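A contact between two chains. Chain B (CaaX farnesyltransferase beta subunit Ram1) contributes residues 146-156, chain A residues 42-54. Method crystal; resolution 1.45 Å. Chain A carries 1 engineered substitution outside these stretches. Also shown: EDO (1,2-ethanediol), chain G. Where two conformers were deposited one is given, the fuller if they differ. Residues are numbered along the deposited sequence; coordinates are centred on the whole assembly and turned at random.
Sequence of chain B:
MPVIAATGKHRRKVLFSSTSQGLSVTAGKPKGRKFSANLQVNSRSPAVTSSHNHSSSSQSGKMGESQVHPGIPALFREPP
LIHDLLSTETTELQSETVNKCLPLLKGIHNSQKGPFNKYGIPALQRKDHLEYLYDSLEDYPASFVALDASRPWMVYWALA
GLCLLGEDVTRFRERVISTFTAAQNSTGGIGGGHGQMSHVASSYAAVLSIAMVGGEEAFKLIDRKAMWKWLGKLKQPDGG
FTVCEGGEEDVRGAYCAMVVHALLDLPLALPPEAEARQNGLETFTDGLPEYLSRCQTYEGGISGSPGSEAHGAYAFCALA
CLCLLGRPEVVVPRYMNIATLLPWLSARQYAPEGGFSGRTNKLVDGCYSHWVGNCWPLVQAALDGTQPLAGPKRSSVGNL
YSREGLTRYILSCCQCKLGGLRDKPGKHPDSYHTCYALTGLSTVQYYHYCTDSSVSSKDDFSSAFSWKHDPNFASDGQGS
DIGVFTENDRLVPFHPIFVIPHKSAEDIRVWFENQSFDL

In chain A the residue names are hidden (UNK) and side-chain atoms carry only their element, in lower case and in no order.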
# COMPACT_ATOMS: atom_id res chain seq x y z
N ALA B 146 17.54 10.32 8.84
CA ALA B 146 16.90 9.51 7.77
C ALA B 146 15.50 9.96 7.44
O ALA B 146 14.95 9.59 6.39
CB ALA B 146 16.88 8.03 8.18
N LEU B 147 14.90 10.77 8.32
CA LEU B 147 13.57 11.32 8.01
C LEU B 147 13.63 12.59 7.17
O LEU B 147 12.61 13.16 6.85
CB LEU B 147 12.77 11.63 9.27
CG LEU B 147 12.39 10.41 10.13
CD1 LEU B 147 11.71 10.78 11.46
CD2 LEU B 147 11.47 9.52 9.35
N ASP B 148 14.83 13.01 6.75
CA ASP B 148 14.94 14.26 5.98
C ASP B 148 14.03 14.27 4.77
O ASP B 148 13.36 15.28 4.49
CB ASP B 148 16.40 14.39 5.52
CG ASP B 148 16.77 15.80 5.12
OD1 ASP B 148 16.03 16.74 5.50
OD2 ASP B 148 17.82 15.95 4.46
N ALA B 149 14.00 13.18 4.01
CA ALA B 149 13.17 13.14 2.80
C ALA B 149 11.67 13.07 3.12
O ALA B 149 10.82 13.35 2.25
CB ALA B 149 13.60 11.96 1.89
N SER B 150 11.36 12.71 4.37
CA SER B 150 9.98 12.47 4.83
C SER B 150 9.37 13.63 5.64
O SER B 150 8.29 13.46 6.23
CB SER B 150 9.92 11.25 5.75
OG SER B 150 10.15 10.11 4.98
N ARG B 151 10.03 14.78 5.71
CA ARG B 151 9.53 15.88 6.53
C ARG B 151 8.09 16.27 6.15
O ARG B 151 7.27 16.48 7.01
CB ARG B 151 10.48 17.05 6.58
CG ARG B 151 11.65 16.73 7.54
CD ARG B 151 12.60 17.92 7.71
NE ARG B 151 11.83 19.08 8.18
CZ ARG B 151 11.77 20.26 7.59
NH1 ARG B 151 12.50 20.52 6.50
NH2 ARG B 151 11.02 21.21 8.15
N PRO B 152 7.76 16.33 4.85
CA PRO B 152 6.33 16.66 4.56
C PRO B 152 5.38 15.62 5.06
O PRO B 152 4.27 16.00 5.54
CB PRO B 152 6.30 16.78 3.03
CG PRO B 152 7.75 17.24 2.70
CD PRO B 152 8.63 16.41 3.65
N TRP B 153 5.78 14.34 4.98
CA TRP B 153 4.95 13.30 5.60
C TRP B 153 4.74 13.53 7.09
O TRP B 153 3.64 13.31 7.61
CB TRP B 153 5.54 11.92 5.44
CG TRP B 153 5.33 11.26 4.13
CD1 TRP B 153 6.30 10.75 3.31
CD2 TRP B 153 4.07 10.88 3.55
NE1 TRP B 153 5.71 10.12 2.24
CE2 TRP B 153 4.35 10.19 2.35
CE3 TRP B 153 2.74 11.03 3.94
CZ2 TRP B 153 3.36 9.66 1.53
CZ3 TRP B 153 1.73 10.51 3.09
CH2 TRP B 153 2.07 9.83 1.93
N MET B 154 5.79 13.91 7.82
CA MET B 154 5.63 14.10 9.29
C MET B 154 4.65 15.23 9.60
O MET B 154 3.93 15.18 10.62
CB MET B 154 7.00 14.36 9.96
CG MET B 154 7.98 13.24 9.60
SD MET B 154 9.69 13.64 9.92
CE MET B 154 9.37 13.72 11.60
N VAL B 155 4.61 16.23 8.73
CA VAL B 155 3.59 17.30 8.89
C VAL B 155 2.19 16.74 8.63
O VAL B 155 1.29 16.90 9.45
CB VAL B 155 3.87 18.49 7.94
CG1 VAL B 155 2.72 19.50 8.06
CG2 VAL B 155 5.23 19.14 8.30
N TYR B 156 2.03 16.01 7.53
CA TYR B 156 0.75 15.43 7.19
C TYR B 156 0.25 14.47 8.28
O TYR B 156 -0.91 14.55 8.66
CB TYR B 156 0.82 14.72 5.83
CG TYR B 156 -0.39 13.85 5.62
CD1 TYR B 156 -1.70 14.39 5.33
CD2 TYR B 156 -0.26 12.46 5.73
CE1 TYR B 156 -2.83 13.52 5.23
CE2 TYR B 156 -1.39 11.60 5.63
CZ TYR B 156 -2.64 12.15 5.35
OH TYR B 156 -3.72 11.31 5.23
N UNK A 42 7.90 29.73 12.18
CA UNK A 42 8.86 28.64 12.27
C UNK A 42 8.35 27.38 11.56
O UNK A 42 7.19 27.01 11.70
c UNK A 42 9.88 29.49 14.43
s UNK A 42 11.56 29.74 13.79
c UNK A 42 9.15 28.34 13.74
c UNK A 42 12.00 27.98 13.69
N UNK A 43 9.22 26.71 10.80
CA UNK A 43 8.77 25.50 10.10
C UNK A 43 8.51 24.36 11.05
O UNK A 43 8.89 24.43 12.24
c UNK A 43 11.11 25.98 9.67
c UNK A 43 9.91 25.17 9.14
c UNK A 43 10.62 27.09 10.52
N UNK A 44 7.88 23.32 10.52
CA UNK A 44 7.42 22.21 11.33
C UNK A 44 8.31 20.97 11.14
O UNK A 44 8.92 20.79 10.06
c UNK A 44 3.77 22.82 10.26
c UNK A 44 5.01 22.96 11.18
c UNK A 44 4.60 22.95 12.66
c UNK A 44 6.00 21.84 10.88
N UNK A 45 8.38 20.11 12.18
CA UNK A 45 9.07 18.84 12.08
C UNK A 45 10.49 19.00 11.56
O UNK A 45 10.94 18.29 10.67
c UNK A 45 8.28 17.85 11.25
N UNK A 46 11.17 20.00 12.10
CA UNK A 46 12.58 20.21 11.72
C UNK A 46 13.50 19.14 12.33
O UNK A 46 13.15 18.46 13.33
c UNK A 46 13.05 21.58 12.15
c UNK A 46 12.27 22.63 11.38
o UNK A 46 12.81 21.77 13.57
N UNK A 47 14.69 18.98 11.74
CA UNK A 47 15.70 18.05 12.23
C UNK A 47 16.97 18.85 12.48
O UNK A 47 17.43 19.61 11.61
c UNK A 47 17.09 15.98 11.74
c UNK A 47 15.98 16.91 11.21
c UNK A 47 14.75 15.26 9.68
c UNK A 47 14.69 16.10 10.99
N UNK A 48 17.51 18.70 13.69
CA UNK A 48 18.77 19.36 14.01
C UNK A 48 19.96 18.55 13.45
O UNK A 48 20.65 17.84 14.20
o UNK A 48 18.05 20.58 15.98
c UNK A 48 18.90 19.53 15.54
N UNK A 49 20.20 18.70 12.14
CA UNK A 49 21.20 17.94 11.41
C UNK A 49 22.59 18.07 11.99
O UNK A 49 22.95 19.09 12.56
c UNK A 49 19.30 17.24 8.82
o UNK A 49 16.30 18.51 7.25
c UNK A 49 19.92 18.41 9.21
c UNK A 49 18.10 19.65 8.31
c UNK A 49 18.11 17.24 8.17
c UNK A 49 21.27 18.39 9.92
c UNK A 49 17.51 18.46 7.90
c UNK A 49 19.30 19.61 8.94
N UNK A 50 23.37 17.02 11.87
CA UNK A 50 24.77 17.12 12.28
C UNK A 50 25.50 18.14 11.42
O UNK A 50 25.15 18.37 10.27
o UNK A 50 25.51 15.46 10.71
c UNK A 50 25.42 15.76 12.09
N UNK A 51 26.56 18.77 11.97
CA UNK A 51 27.39 19.65 11.14
C UNK A 51 27.89 18.96 9.85
O UNK A 51 27.90 19.59 8.78
c UNK A 51 27.02 18.69 13.36
c UNK A 51 28.54 20.07 12.06
c UNK A 51 28.37 19.23 13.31
N UNK A 52 28.25 17.67 9.93
CA UNK A 52 28.79 16.99 8.75
C UNK A 52 27.73 16.89 7.65
O UNK A 52 28.02 17.05 6.47
o UNK A 52 31.03 15.51 12.33
c UNK A 52 30.10 15.69 11.53
c UNK A 52 30.46 15.56 10.05
c UNK A 52 29.27 15.58 9.10
o UNK A 52 28.92 15.98 11.90
N UNK A 53 26.49 16.58 8.05
CA UNK A 53 25.42 16.42 7.08
C UNK A 53 25.00 17.79 6.53
O UNK A 53 24.73 17.91 5.33
o UNK A 53 19.91 14.29 4.35
c UNK A 53 21.93 16.13 6.76
c UNK A 53 20.98 14.65 5.12
c UNK A 53 23.08 15.35 6.81
c UNK A 53 23.17 14.23 5.96
c UNK A 53 22.15 13.87 5.12
c UNK A 53 24.24 15.70 7.75
c UNK A 53 20.85 15.76 5.94
N UNK A 54 24.94 18.82 7.38
CA UNK A 54 24.64 20.17 6.88
C UNK A 54 25.67 20.58 5.84
O UNK A 54 25.31 21.07 4.75
c UNK A 54 22.24 21.74 8.15
c UNK A 54 23.83 22.29 10.11
c UNK A 54 23.47 21.30 8.98
c UNK A 54 24.64 21.23 8.01
C1 EDO G . 19.99 19.69 4.95
O1 EDO G . 20.42 20.41 3.79
C2 EDO G . 18.64 19.06 4.70
O2 EDO G . 18.64 18.23 3.53

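Position 42 carries three carbons and a sulfur in an unbranched chain, with the sulfur between the second and third carbons, and it makes no contact with this stretch of chain B: Met A42. At 43, three carbons close a ring onto the backbone N, and the CB of 43 lies 4.2 Å from Arg B151 NH2, near the guanidinium plane: Pro A43.

Position 44 has four carbons forked at the second; the CB of 44 packs 3.8 Å from Val B155 CG2, while the backbone O of 44 accepts from Arg B151 NH2 at 2.9 Å: Leu A44. Position 45 has one carbon. The CB of 45 points toward chain B, 3.9 Å from Met B154 CB, and the carbonyl O of 45 takes a hydrogen bond from Arg B151 NE at 2.8 Å: Ala A45. The backbone here has positive phi (52/44), the side chain is a single carbon, and the CA atoms of Ala A45 and Arg B151 are 6.3 Å apart.

At 46, one carbon bears an oxygen and a carbon. The CB of 46 points away from chain B, yet the terminal carbon of 46 comes within 3.7 Å of Arg B151 NH2: Thr A46, whose hydroxyl is bonded elsewhere in the structure. Position 47 shows four carbons forked at the first, one arm two carbons long. The tip carbon of that arm of 47 sits 3.7 Å from Asp B148 N and 3.9 Å from Arg B151 CD: Ile A47, the tip being CD1.

Position 48, a carbon then an oxygen, out of reach, is Ser A48. Position 49 is a carbon and a six-carbon ring bearing an oxygen; the ring oxygen of 49 lies 2.5 Å from Asp B148 OD1: Tyr A49, whose OH is the donor. An ethanediol, probably from the crystallisation liquor, lies over one ring face.

Position 50, again a carbon and an oxygen, is Ser A50, which caps the following helix. Position 51, three carbons in a ring with the backbone N, is Pro A51; position 52, three carbons ending in two oxygens, is Glu A52. Neither touches this stretch of chain B. Position 53 repeats the six-carbon ring with its oxygen, and the ring oxygen of 53 lies 2.7 Å from Asp B148 OD2: Tyr A53, whose OH is the donor and whose N donates to Ser A50 OG at 3.0 Å. Position 54, four carbons forked at the second, out of reach, is Leu A54.

The rule is economical. Arg B151 reads two consecutive carbonyls, Asp B148 gathers two tyrosine hydroxyls, one on each carboxylate oxygen, and small or aliphatic side chains pack alongside these polar anchors.

Chain A 42-54: MPLATISYSPEYL
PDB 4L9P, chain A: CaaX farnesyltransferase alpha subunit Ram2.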